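Local structure of lombricine kinase (Urechis caupo, 3JPZ) at residues 295-308 and 320-332. The protein catalyses the reversible transfer of a phosphoryl group between ATP and the guanidino compound lombricine, as a member of the phosphagen kinase family. Residues are numbered along the deposited sequence; the frame is centred on the assembly and turned at random. Where two conformers were deposited one is given.
Sequences FEDIVVALQLQKRG and VYDISNAARLKKS
Tyr321 receives Phe295 over one ring face. The two rings form an edge-to-face pair, with centroids 5.3 Å apart and planes at 64°. The aliphatic part of Lys306 runs beside the same tyrosine, CD 3.6 Å from Tyr321 CD2. The lysine chain bends at its last two torsions, which brings NZ back to a salt bridge with Glu296, 2.8 Å from its OE2. Asp322 pairs with Arg307 through two backbone bonds, and their side chains lie alongside each other. Their charged ends do not meet, as Arg307 NE is 4.3 Å from Asp322 OD1 and the oxygen lies well out of the guanidinium plane. Each has a salt bridge elsewhere, Arg307 with Glu312 and Asp322 with Arg279. Arg307, Glu312 and Arg279 belong to the ADP site, which holds no nucleotide in this chain. Ile323 packs its CG2 on Leu304 CD1 at 3.7 Å, next to Lys306. Strand 304-307 is an edge strand, within this chain, of the large antiparallel sheet of the catalytic domain. Strand 320-325 sits between it and strand 279-285. Ser324 continues the pairing: its O accepts from Gln305 N at 2.8 Å, and its N donates to Gln305 O. One water joins Gln305 OE1, Asn325 O and Arg328 NH2, and Ser324 OG in the conformer given. Ala326 N donates to Gln303 O at 3.0 Å. Gln303 is the positive-phi residue of the Schellman motif that ends helix 295-301. Ala326 CB lies 3.5 Å from Gln305 CG. A second water links Gln305 OE1 to Ala326 O.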
loop_
_atom_site.group_PDB
_atom_site.type_symbol
_atom_site.label_atom_id
_atom_site.label_comp_id
_atom_site.label_asym_id
_atom_site.label_seq_id
_atom_site.Cartn_x
_atom_site.Cartn_y
_atom_site.Cartn_z
ATOM N N PHE A 295 4.336 36.870 -14.427
ATOM C CA PHE A 295 5.327 35.803 -14.394
ATOM C C PHE A 295 4.668 34.457 -14.668
ATOM O O PHE A 295 5.102 33.706 -15.538
ATOM C CB PHE A 295 6.035 35.813 -13.034
ATOM C CG PHE A 295 7.011 34.684 -12.829
ATOM C CD1 PHE A 295 7.930 34.341 -13.811
ATOM C CD2 PHE A 295 7.032 33.991 -11.628
ATOM C CE1 PHE A 295 8.828 33.319 -13.609
ATOM C CE2 PHE A 295 7.939 32.966 -11.415
ATOM C CZ PHE A 295 8.838 32.631 -12.400
ATOM N N GLU A 296 3.605 34.169 -13.923
ATOM C CA GLU A 296 2.890 32.903 -14.034
ATOM C C GLU A 296 2.266 32.762 -15.408
ATOM O O GLU A 296 2.284 31.693 -16.021
ATOM C CB GLU A 296 1.781 32.845 -12.991
ATOM C CG GLU A 296 1.573 31.480 -12.430
ATOM C CD GLU A 296 2.804 30.991 -11.725
ATOM O OE1 GLU A 296 3.323 31.734 -10.864
ATOM O OE2 GLU A 296 3.264 29.882 -12.055
ATOM N N ASP A 297 1.689 33.859 -15.870
ATOM C CA ASP A 297 1.090 33.915 -17.190
ATOM C C ASP A 297 2.127 33.475 -18.219
ATOM O O ASP A 297 1.835 32.687 -19.109
ATOM C CB ASP A 297 0.636 35.342 -17.537
ATOM C CG ASP A 297 0.053 36.105 -16.343
ATOM O OD1 ASP A 297 0.564 35.989 -15.205
ATOM O OD2 ASP A 297 -0.915 36.863 -16.561
ATOM N N ILE A 298 3.340 33.999 -18.076
ATOM C CA ILE A 298 4.395 33.829 -19.065
ATOM C C ILE A 298 4.821 32.372 -19.164
ATOM O O ILE A 298 4.963 31.817 -20.253
ATOM C CB ILE A 298 5.607 34.705 -18.705
ATOM C CG1 ILE A 298 5.279 36.176 -18.997
ATOM C CG2 ILE A 298 6.838 34.258 -19.473
ATOM C CD1 ILE A 298 6.041 37.169 -18.149
ATOM N N VAL A 299 5.027 31.759 -18.011
ATOM C CA VAL A 299 5.444 30.372 -17.961
ATOM C C VAL A 299 4.393 29.447 -18.577
ATOM O O VAL A 299 4.731 28.544 -19.339
ATOM C CB VAL A 299 5.718 29.944 -16.525
ATOM C CG1 VAL A 299 5.877 28.440 -16.443
ATOM C CG2 VAL A 299 6.964 30.646 -16.010
ATOM N N VAL A 300 3.124 29.671 -18.244
ATOM C CA VAL A 300 2.046 28.872 -18.819
ATOM C C VAL A 300 2.004 29.100 -20.322
ATOM O O VAL A 300 1.963 28.158 -21.106
ATOM C CB VAL A 300 0.671 29.222 -18.207
ATOM C CG1 VAL A 300 -0.462 28.661 -19.072
ATOM C CG2 VAL A 300 0.566 28.687 -16.804
ATOM N N ALA A 301 2.030 30.364 -20.717
ATOM C CA ALA A 301 1.986 30.718 -22.124
ATOM C C ALA A 301 3.125 30.042 -22.888
ATOM O O ALA A 301 2.991 29.747 -24.069
ATOM C CB ALA A 301 2.061 32.228 -22.288
ATOM N N LEU A 302 4.239 29.786 -22.212
ATOM C CA LEU A 302 5.392 29.182 -22.872
ATOM C C LEU A 302 5.322 27.658 -22.898
ATOM O O LEU A 302 6.247 27.001 -23.374
ATOM C CB LEU A 302 6.685 29.635 -22.197
ATOM C CG LEU A 302 7.026 31.114 -22.383
ATOM C CD1 LEU A 302 8.285 31.494 -21.610
ATOM C CD2 LEU A 302 7.177 31.431 -23.855
ATOM N N GLN A 303 4.212 27.113 -22.410
ATOM C CA GLN A 303 4.035 25.670 -22.293
ATOM C C GLN A 303 5.048 25.067 -21.333
ATOM O O GLN A 303 5.512 23.939 -21.520
ATOM C CB GLN A 303 4.164 24.998 -23.657
ATOM C CG GLN A 303 3.037 25.339 -24.603
ATOM C CD GLN A 303 3.147 24.585 -25.906
ATOM O OE1 GLN A 303 3.903 24.971 -26.794
ATOM N NE2 GLN A 303 2.392 23.504 -26.029
ATOM N N LEU A 304 5.390 25.826 -20.305
ATOM C CA LEU A 304 6.367 25.379 -19.340
ATOM C C LEU A 304 5.752 25.170 -17.965
ATOM O O LEU A 304 4.729 25.755 -17.626
ATOM C CB LEU A 304 7.494 26.400 -19.236
ATOM C CG LEU A 304 8.240 26.716 -20.532
ATOM C CD1 LEU A 304 9.078 27.953 -20.323
ATOM C CD2 LEU A 304 9.094 25.528 -20.965
ATOM N N GLN A 305 6.399 24.331 -17.176
ATOM C CA GLN A 305 6.070 24.185 -15.771
ATOM C C GLN A 305 7.228 24.660 -14.909
ATOM O O GLN A 305 8.393 24.646 -15.321
ATOM C CB GLN A 305 5.748 22.740 -15.434
ATOM C CG GLN A 305 4.475 22.239 -16.052
ATOM C CD GLN A 305 4.091 20.893 -15.503
ATOM O OE1 GLN A 305 4.710 19.879 -15.827
ATOM N NE2 GLN A 305 3.072 20.872 -14.652
ATOM N N LYS A 306 6.888 25.061 -13.693
ATOM C CA LYS A 306 7.801 25.766 -12.830
ATOM C C LYS A 306 7.659 25.259 -11.406
ATOM O O LYS A 306 6.546 25.009 -10.926
ATOM C CB LYS A 306 7.477 27.258 -12.883
ATOM C CG LYS A 306 8.042 28.067 -11.746
ATOM C CD LYS A 306 7.754 29.567 -11.935
ATOM C CE LYS A 306 6.274 29.849 -11.962
ATOM N NZ LYS A 306 5.636 29.645 -10.639
ATOM N N ARG A 307 8.793 25.108 -10.741
ATOM C CA ARG A 307 8.830 24.760 -9.333
ATOM C C ARG A 307 10.166 25.217 -8.785
ATOM O O ARG A 307 10.996 25.754 -9.528
ATOM C CB ARG A 307 8.612 23.255 -9.127
ATOM C CG ARG A 307 9.701 22.362 -9.685
ATOM C CD ARG A 307 9.278 20.916 -9.630
ATOM N NE ARG A 307 10.366 19.992 -9.928
ATOM C CZ ARG A 307 10.199 18.696 -10.177
ATOM N NH1 ARG A 307 8.985 18.171 -10.169
ATOM N NH2 ARG A 307 11.243 17.921 -10.439
ATOM N N GLY A 308 10.367 25.038 -7.485
ATOM C CA GLY A 308 11.620 25.400 -6.864
ATOM C C GLY A 308 12.679 24.397 -7.268
ATOM O O GLY A 308 12.404 23.451 -8.018
ATOM N N VAL A 320 16.087 30.890 -8.292
ATOM C CA VAL A 320 16.356 29.865 -9.292
ATOM C C VAL A 320 15.165 28.908 -9.366
ATOM O O VAL A 320 14.820 28.245 -8.387
ATOM C CB VAL A 320 17.610 29.061 -8.965
ATOM C CG1 VAL A 320 17.827 27.977 -10.019
ATOM C CG2 VAL A 320 18.835 29.989 -8.869
ATOM N N TYR A 321 14.530 28.862 -10.523
ATOM C CA TYR A 321 13.385 27.996 -10.726
ATOM C C TYR A 321 13.733 26.822 -11.618
ATOM O O TYR A 321 14.499 26.947 -12.568
ATOM C CB TYR A 321 12.247 28.773 -11.349
ATOM C CG TYR A 321 11.727 29.858 -10.465
ATOM C CD1 TYR A 321 12.360 31.088 -10.399
ATOM C CD2 TYR A 321 10.611 29.653 -9.684
ATOM C CE1 TYR A 321 11.886 32.083 -9.587
ATOM C CE2 TYR A 321 10.133 30.638 -8.864
ATOM C CZ TYR A 321 10.769 31.851 -8.825
ATOM O OH TYR A 321 10.283 32.834 -8.006
ATOM N N ASP A 322 13.161 25.676 -11.295
ATOM C CA ASP A 322 13.195 24.553 -12.191
ATOM C C ASP A 322 12.098 24.753 -13.224
ATOM O O ASP A 322 10.913 24.813 -12.896
ATOM C CB ASP A 322 12.971 23.255 -11.436
ATOM C CG ASP A 322 12.983 22.060 -12.349
ATOM O OD1 ASP A 322 12.115 21.987 -13.251
ATOM O OD2 ASP A 322 13.871 21.206 -12.180
ATOM N N ILE A 323 12.516 24.873 -14.471
ATOM C CA ILE A 323 11.620 25.158 -15.573
ATOM C C ILE A 323 11.731 23.994 -16.537
ATOM O O ILE A 323 12.831 23.578 -16.908
ATOM C CB ILE A 323 11.995 26.472 -16.241
ATOM C CG1 ILE A 323 11.782 27.621 -15.252
ATOM C CG2 ILE A 323 11.190 26.693 -17.518
ATOM C CD1 ILE A 323 10.362 28.094 -15.132
ATOM N N SER A 324 10.580 23.478 -16.945
ATOM C CA SER A 324 10.529 22.285 -17.769
ATOM C C SER A 324 9.416 22.406 -18.795
ATOM O O SER A 324 8.566 23.295 -18.706
ATOM C CB SER A 324 10.293 21.053 -16.896
ATOM O OG SER A 324 9.128 21.210 -16.103
ATOM N N ASN A 325 9.430 21.523 -19.782
ATOM C CA ASN A 325 8.309 21.432 -20.688
ATOM C C ASN A 325 7.153 20.819 -19.919
ATOM O O ASN A 325 7.361 19.966 -19.054
ATOM C CB ASN A 325 8.658 20.611 -21.925
ATOM C CG ASN A 325 9.197 19.249 -21.584
ATOM O OD1 ASN A 325 10.226 19.124 -20.936
ATOM N ND2 ASN A 325 8.514 18.215 -22.041
ATOM N N ALA A 326 5.944 21.281 -20.210
ATOM C CA ALA A 326 4.745 20.828 -19.514
ATOM C C ALA A 326 4.163 19.565 -20.150
ATOM O O ALA A 326 3.732 18.648 -19.449
ATOM C CB ALA A 326 3.699 21.952 -19.492
ATOM N N ALA A 327 4.153 19.524 -21.474
ATOM C CA ALA A 327 3.543 18.426 -22.223
ATOM C C ALA A 327 4.495 17.246 -22.404
ATOM O O ALA A 327 5.672 17.340 -22.098
ATOM C CB ALA A 327 3.075 18.920 -23.564
ATOM N N ARG A 328 3.970 16.138 -22.919
ATOM C CA ARG A 328 4.753 14.913 -23.076
ATOM C C ARG A 328 4.419 14.199 -24.366
ATOM O O ARG A 328 5.222 13.410 -24.866
ATOM C CB ARG A 328 4.480 13.964 -21.914
ATOM C CG ARG A 328 4.891 14.506 -20.575
ATOM C CD ARG A 328 6.390 14.498 -20.404
ATOM N NE ARG A 328 6.750 14.838 -19.038
ATOM C CZ ARG A 328 6.888 16.077 -18.586
ATOM N NH1 ARG A 328 6.714 17.112 -19.397
ATOM N NH2 ARG A 328 7.208 16.278 -17.319
ATOM N N LEU A 329 3.214 14.463 -24.869
ATOM C CA LEU A 329 2.734 13.958 -26.146
ATOM C C LEU A 329 2.713 15.086 -27.161
ATOM O O LEU A 329 2.734 16.256 -26.788
ATOM C CB LEU A 329 1.295 13.459 -26.008
ATOM C CG LEU A 329 0.977 12.008 -25.651
ATOM C CD1 LEU A 329 -0.533 11.819 -25.770
ATOM C CD2 LEU A 329 1.707 11.024 -26.548
ATOM N N LYS A 330 2.680 14.708 -28.436
ATOM C CA LYS A 330 2.319 15.585 -29.561
ATOM C C LYS A 330 3.527 16.278 -30.190
ATOM O O LYS A 330 3.489 16.690 -31.349
ATOM C CB LYS A 330 1.234 16.581 -29.149
ATOM C CG LYS A 330 -0.133 15.926 -28.996
ATOM C CD LYS A 330 -1.249 16.952 -28.898
ATOM C CE LYS A 330 -1.685 17.178 -27.466
ATOM N NZ LYS A 330 -2.674 18.291 -27.354
ATOM N N LYS A 331 4.593 16.402 -29.413
ATOM C CA LYS A 331 5.877 16.868 -29.918
ATOM C C LYS A 331 6.905 15.773 -29.693
ATOM O O LYS A 331 6.772 14.976 -28.769
ATOM C CB LYS A 331 6.302 18.150 -29.191
ATOM C CG LYS A 331 5.309 19.287 -29.357
ATOM C CD LYS A 331 5.777 20.547 -28.669
ATOM C CE LYS A 331 4.714 21.644 -28.764
ATOM N NZ LYS A 331 4.628 22.230 -30.125
ATOM N N SER A 332 7.930 15.730 -30.532
ATOM C CA SER A 332 8.992 14.753 -30.351
ATOM C C SER A 332 9.927 15.191 -29.223
ATOM O O SER A 332 9.793 16.289 -28.683
ATOM C CB SER A 332 9.790 14.571 -31.638
ATOM O OG SER A 332 10.576 15.719 -31.904
HETATM O O HOH W 1 5.409 21.496 -23.076
HETATM O O HOH W 2 4.658 25.138 -29.242
HETATM O O HOH W 3 7.301 19.087 -16.277
HETATM O O HOH W 4 4.039 17.621 -16.876
#